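Side-chain contacts in arginase (Thermus thermophilus, PDB 2EF5), which probably hydrolyses L-arginine to urea and L-ornithine at a site that holds two manganese ions per subunit: residues 258-263 / 279-284; 112-117 / 155-160. All blocks are in the same frame, centred on the assembly; numbering follows the deposited sequence.

Contact 1 of 2, residues 258-263 / 279-284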
loop_
_atom_site.group_PDB
_atom_site.type_symbol
_atom_site.label_atom_id
_atom_site.label_comp_id
_atom_site.label_asym_id
_atom_site.label_seq_id
_atom_site.Cartn_x
_atom_site.Cartn_y
_atom_site.Cartn_z
ATOM N N LEU A 258 27.876 -5.274 29.082
ATOM C CA LEU A 258 27.090 -4.048 29.010
ATOM C C LEU A 258 27.892 -2.756 28.931
ATOM O O LEU A 258 28.907 -2.619 29.612
ATOM C CB LEU A 258 26.183 -3.977 30.251
ATOM C CG LEU A 258 25.499 -2.651 30.595
ATOM C CD1 LEU A 258 24.349 -2.423 29.631
ATOM C CD2 LEU A 258 24.982 -2.676 32.020
ATOM N N ASP A 259 27.434 -1.817 28.100
ATOM C CA ASP A 259 28.067 -0.498 28.021
ATOM C C ASP A 259 27.031 0.496 28.538
ATOM O O ASP A 259 25.853 0.391 28.201
ATOM C CB ASP A 259 28.400 -0.052 26.587
ATOM C CG ASP A 259 29.238 -1.048 25.820
ATOM O OD1 ASP A 259 30.129 -1.685 26.407
ATOM O OD2 ASP A 259 29.000 -1.170 24.604
ATOM N N LEU A 260 27.473 1.457 29.343
ATOM C CA LEU A 260 26.610 2.520 29.862
ATOM C C LEU A 260 27.326 3.763 29.351
ATOM O O LEU A 260 28.310 4.202 29.938
ATOM C CB LEU A 260 26.581 2.507 31.390
ATOM C CG LEU A 260 25.971 1.271 32.052
ATOM C CD1 LEU A 260 26.068 1.421 33.568
ATOM C CD2 LEU A 260 24.511 1.115 31.629
ATOM N N VAL A 261 26.840 4.320 28.248
ATOM C CA VAL A 261 27.511 5.452 27.626
ATOM C C VAL A 261 26.744 6.758 27.479
ATOM O O VAL A 261 25.549 6.838 27.740
ATOM C CB VAL A 261 27.994 5.064 26.203
ATOM C CG1 VAL A 261 28.880 3.814 26.260
ATOM C CG2 VAL A 261 26.782 4.798 25.307
ATOM N N GLU A 262 27.484 7.773 27.038
ATOM C CA GLU A 262 26.979 9.112 26.758
ATOM C C GLU A 262 26.387 9.921 27.919
ATOM O O GLU A 262 25.648 10.881 27.697
ATOM C CB GLU A 262 25.980 9.030 25.598
ATOM C CG GLU A 262 26.595 8.555 24.268
ATOM C CD GLU A 262 27.431 9.630 23.573
ATOM O OE1 GLU A 262 27.009 10.803 23.574
ATOM O OE2 GLU A 262 28.500 9.307 23.011
ATOM N N VAL A 263 26.704 9.545 29.150
ATOM C CA VAL A 263 26.221 10.305 30.298
ATOM C C VAL A 263 27.058 11.595 30.357
ATOM O O VAL A 263 28.289 11.542 30.381
ATOM C CB VAL A 263 26.399 9.507 31.617
ATOM C CG1 VAL A 263 25.997 10.365 32.807
ATOM C CG2 VAL A 263 25.554 8.241 31.573
ATOM N N GLY A 279 20.377 2.308 37.551
ATOM C CA GLY A 279 19.204 1.513 37.855
ATOM C C GLY A 279 18.917 0.524 36.743
ATOM O O GLY A 279 18.534 -0.619 37.004
ATOM N N LEU A 280 19.099 0.958 35.498
ATOM C CA LEU A 280 18.852 0.084 34.360
ATOM C C LEU A 280 19.862 -1.055 34.342
ATOM O O LEU A 280 19.510 -2.179 34.003
ATOM C CB LEU A 280 18.895 0.876 33.046
ATOM C CG LEU A 280 17.711 1.833 32.880
ATOM C CD1 LEU A 280 17.915 2.741 31.669
ATOM C CD2 LEU A 280 16.431 1.022 32.725
ATOM N N ALA A 281 21.105 -0.782 34.718
ATOM C CA ALA A 281 22.114 -1.844 34.757
ATOM C C ALA A 281 21.692 -2.900 35.779
ATOM O O ALA A 281 21.825 -4.100 35.535
ATOM C CB ALA A 281 23.480 -1.280 35.135
ATOM N N LEU A 282 21.178 -2.456 36.924
ATOM C CA LEU A 282 20.750 -3.385 37.965
ATOM C C LEU A 282 19.644 -4.303 37.438
ATOM O O LEU A 282 19.672 -5.518 37.663
ATOM C CB LEU A 282 20.276 -2.614 39.200
ATOM C CG LEU A 282 21.306 -1.678 39.852
ATOM C CD1 LEU A 282 20.649 -0.969 41.040
ATOM C CD2 LEU A 282 22.546 -2.464 40.300
ATOM N N SER A 283 18.679 -3.731 36.724
ATOM C CA SER A 283 17.603 -4.545 36.173
ATOM C C SER A 283 18.153 -5.526 35.145
ATOM O O SER A 283 17.720 -6.679 35.081
ATOM C CB SER A 283 16.541 -3.671 35.507
ATOM O OG SER A 283 15.877 -2.862 36.453
ATOM N N LEU A 284 19.101 -5.074 34.334
ATOM C CA LEU A 284 19.678 -5.950 33.326
ATOM C C LEU A 284 20.415 -7.109 33.981
ATOM O O LEU A 284 20.481 -8.208 33.426
ATOM C CB LEU A 284 20.638 -5.173 32.421
ATOM C CG LEU A 284 21.213 -5.975 31.252
ATOM C CD1 LEU A 284 20.098 -6.370 30.302
ATOM C CD2 LEU A 284 22.253 -5.143 30.517
#
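Leu258 lays both of its methyl groups against one methyl of Leu284. Leu258 CD1 is 3.5 Å from Leu284 CD2, and Leu258 CD2 is 4.0 Å from the same Leu284 CD2. The two side chains cross obliquely, so Leu284 meets the branch of its partner and not just one end. In both leucines CG is anti to the backbone N (chi1 166° in Leu258, -175° in Leu284), which carries each fork toward the other segment. Leu258 CD2 also reaches back along the helix to Ala281, where it lies 3.7 Å from Ala281 CB. Leu260, two residues further on the same face of the strand, adds a looser touch, with its CD1 4.1 Å from Ala281 CB. Ala281 and Leu284 are three residues apart, so they present neighbouring positions on one side of the helix. At the small Ala281 the backbones are nearest, with Leu258 CA 7.9 Å from Ala281 CA. All four side chains are buried and apolar. An alanine in place of Leu258 would probably take from Leu284 CD2 the two methyls it packs on here and open a gap beside Ala281. On the other face of the strand Asp259 is held by the hydroxyls of Ser99, Ser102 and Ser215. The strand and helix segments run nearly antiparallel, at 168°, with their axes 10.2 Å apart. Helix 272-284 packs on one face of the parallel sheet of the arginase alpha/beta fold. Strand 255-261 lies between strands 87-93 and 212-217, and helix 272-284 covers it, with Leu280 touching Leu216 of strand 212-217 and Met246 of helix 239-252.

Contact 2 of 2, residues 112-117 / 155-160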
loop_
_atom_site.group_PDB
_atom_site.type_symbol
_atom_site.label_atom_id
_atom_site.label_comp_id
_atom_site.label_asym_id
_atom_site.label_seq_id
_atom_site.Cartn_x
_atom_site.Cartn_y
_atom_site.Cartn_z
ATOM N N VAL A 112 28.458 -13.033 18.831
ATOM C CA VAL A 112 27.599 -12.453 19.859
ATOM C C VAL A 112 26.534 -11.560 19.243
ATOM O O VAL A 112 26.752 -10.955 18.194
ATOM C CB VAL A 112 28.409 -11.595 20.863
ATOM C CG1 VAL A 112 29.492 -12.442 21.525
ATOM C CG2 VAL A 112 29.022 -10.397 20.144
ATOM N N GLY A 113 25.379 -11.489 19.893
ATOM C CA GLY A 113 24.319 -10.630 19.400
ATOM C C GLY A 113 24.520 -9.268 20.043
ATOM O O GLY A 113 25.011 -9.182 21.168
ATOM N N VAL A 114 24.164 -8.201 19.336
ATOM C CA VAL A 114 24.325 -6.856 19.876
ATOM C C VAL A 114 22.995 -6.119 19.936
ATOM O O VAL A 114 22.331 -5.938 18.922
ATOM C CB VAL A 114 25.306 -6.022 19.018
ATOM C CG1 VAL A 114 25.383 -4.574 19.549
ATOM C CG2 VAL A 114 26.684 -6.669 19.029
ATOM N N VAL A 115 22.609 -5.702 21.134
ATOM C CA VAL A 115 21.370 -4.959 21.322
ATOM C C VAL A 115 21.805 -3.512 21.569
ATOM O O VAL A 115 22.325 -3.188 22.637
ATOM C CB VAL A 115 20.575 -5.499 22.541
ATOM C CG1 VAL A 115 19.247 -4.751 22.670
ATOM C CG2 VAL A 115 20.316 -7.003 22.377
ATOM N N TRP A 116 21.608 -2.658 20.567
ATOM C CA TRP A 116 22.007 -1.251 20.629
ATOM C C TRP A 116 20.782 -0.416 20.992
ATOM O O TRP A 116 19.885 -0.218 20.172
ATOM C CB TRP A 116 22.581 -0.852 19.263
ATOM C CG TRP A 116 23.508 0.329 19.238
ATOM C CD1 TRP A 116 23.167 1.640 19.033
ATOM C CD2 TRP A 116 24.950 0.303 19.349
ATOM N NE1 TRP A 116 24.302 2.427 18.988
ATOM C CE2 TRP A 116 25.390 1.642 19.171
ATOM C CE3 TRP A 116 25.880 -0.721 19.548
ATOM C CZ2 TRP A 116 26.768 1.973 19.223
ATOM C CZ3 TRP A 116 27.245 -0.377 19.603
ATOM C CH2 TRP A 116 27.669 0.959 19.427
ATOM N N VAL A 117 20.744 0.046 22.238
ATOM C CA VAL A 117 19.614 0.819 22.757
ATOM C C VAL A 117 20.075 2.262 22.718
ATOM O O VAL A 117 20.822 2.729 23.584
ATOM C CB VAL A 117 19.274 0.340 24.186
ATOM C CG1 VAL A 117 17.907 0.842 24.603
ATOM C CG2 VAL A 117 19.327 -1.181 24.226
ATOM N N ARG A 155 36.105 -4.839 13.802
ATOM C CA ARG A 155 34.985 -5.559 13.198
ATOM C C ARG A 155 34.744 -6.734 14.141
ATOM O O ARG A 155 35.685 -7.452 14.487
ATOM C CB ARG A 155 35.349 -6.066 11.796
ATOM C CG ARG A 155 34.190 -6.734 11.053
ATOM C CD ARG A 155 34.534 -7.012 9.590
ATOM N NE ARG A 155 35.584 -8.017 9.434
ATOM C CZ ARG A 155 35.414 -9.320 9.635
ATOM N NH1 ARG A 155 34.228 -9.787 10.001
ATOM N NH2 ARG A 155 36.432 -10.158 9.469
ATOM N N ALA A 156 33.505 -6.935 14.580
ATOM C CA ALA A 156 33.258 -8.030 15.508
ATOM C C ALA A 156 31.854 -8.616 15.507
ATOM O O ALA A 156 31.582 -9.562 16.245
ATOM C CB ALA A 156 33.630 -7.592 16.924
ATOM N N VAL A 157 30.958 -8.076 14.694
ATOM C CA VAL A 157 29.607 -8.614 14.663
ATOM C C VAL A 157 29.020 -8.612 13.262
ATOM O O VAL A 157 29.327 -7.738 12.453
ATOM C CB VAL A 157 28.660 -7.812 15.581
ATOM C CG1 VAL A 157 28.443 -6.421 15.013
ATOM C CG2 VAL A 157 27.327 -8.541 15.732
ATOM N N ASP A 158 28.184 -9.603 12.978
ATOM C CA ASP A 158 27.531 -9.690 11.681
ATOM C C ASP A 158 26.299 -8.798 11.780
ATOM O O ASP A 158 25.561 -8.872 12.757
ATOM C CB ASP A 158 27.104 -11.131 11.396
ATOM C CG ASP A 158 26.535 -11.309 9.998
ATOM O OD1 ASP A 158 25.575 -10.595 9.637
ATOM O OD2 ASP A 158 27.053 -12.169 9.254
ATOM N N PRO A 159 26.064 -7.947 10.771
ATOM C CA PRO A 159 24.911 -7.041 10.759
ATOM C C PRO A 159 23.600 -7.737 11.110
ATOM O O PRO A 159 22.686 -7.119 11.655
ATOM C CB PRO A 159 24.908 -6.507 9.326
ATOM C CG PRO A 159 26.357 -6.500 8.972
ATOM C CD PRO A 159 26.841 -7.824 9.524
ATOM N N LYS A 160 23.512 -9.025 10.797
ATOM C CA LYS A 160 22.301 -9.783 11.066
ATOM C C LYS A 160 22.143 -10.172 12.529
ATOM O O LYS A 160 21.079 -10.643 12.932
ATOM C CB LYS A 160 22.252 -11.030 10.173
ATOM C CG LYS A 160 22.169 -10.684 8.683
ATOM C CD LYS A 160 21.960 -11.917 7.810
ATOM C CE LYS A 160 21.747 -11.518 6.355
ATOM N NZ LYS A 160 21.478 -12.698 5.480
HETATM O O HOH W 1 27.727 -11.638 14.934
#
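Val114 CG1 lies at the edge of the Trp116 indole, in the ring plane, while the other branch of Val114 meets Val157. The indole stacks on His96, a ligand of one manganese ion. Trp116 NE1 is hydrogen-bonded to Asp122 OD2. Asp122 also binds manganese, so Trp116 is a second-shell residue that probably helps to place both ligands. The nearest ring atom to the valine is Trp116 CE3, 3.9 Å from Val114 CG1. Across the contact, Val114 CG2 sits 3.8 Å from Val157 CG2, and the two side chains run at a slant to each other. Val157 CG2 is anti to its backbone N, and Val157 CG1 takes the crowded position between N and the carbonyl carbon (chi1 68°). That turn brings CG2 up to the strand, where it also lies 3.5 Å from Val112 O. Strand 113-117 is an inner strand of the parallel sheet of the arginase fold. The loop at 155-160 follows helix 148-154 and leads into strand 162-167, which pairs directly beside 113-117. Val157 packs where the beta-alpha-beta crossover between these adjacent parallel strands returns to the sheet. Leu142 and Val162 also touch Val157, and Val103 of helix 99-107 touches Val114. One water links the backbones loosely. It accepts from Asp158 N at 2.9 Å and gives a weak bond to Val112 O at 3.5 Å. Beyond it the loop makes an Asx turn: Asp158 OD1, through its anti lone pair, takes a nearly straight bond (170°) from Lys160 N, 2.8 Å away, just ahead of strand 162-167.

From the N terminus, contact 2 comes first. It closes the long connection that leaves strand 113-117, runs through helices 138-142 and 148-154, and returns ahead of strand 162-167. Contact 1 follows later in the chain and closes the short excursion from strand 255-261 to the last helix, 272-284. The two loops are in series, so they neither nest nor cross. Their centres are about 17 Å apart, and their nearest atoms, about 5 Å apart, do not touch. Both reach the same parallel sheet, in which strand 212-217 lies between strands 113-117 and 255-261. Contact 1 ties a helix to this sheet, and contact 2 ties a loop to it.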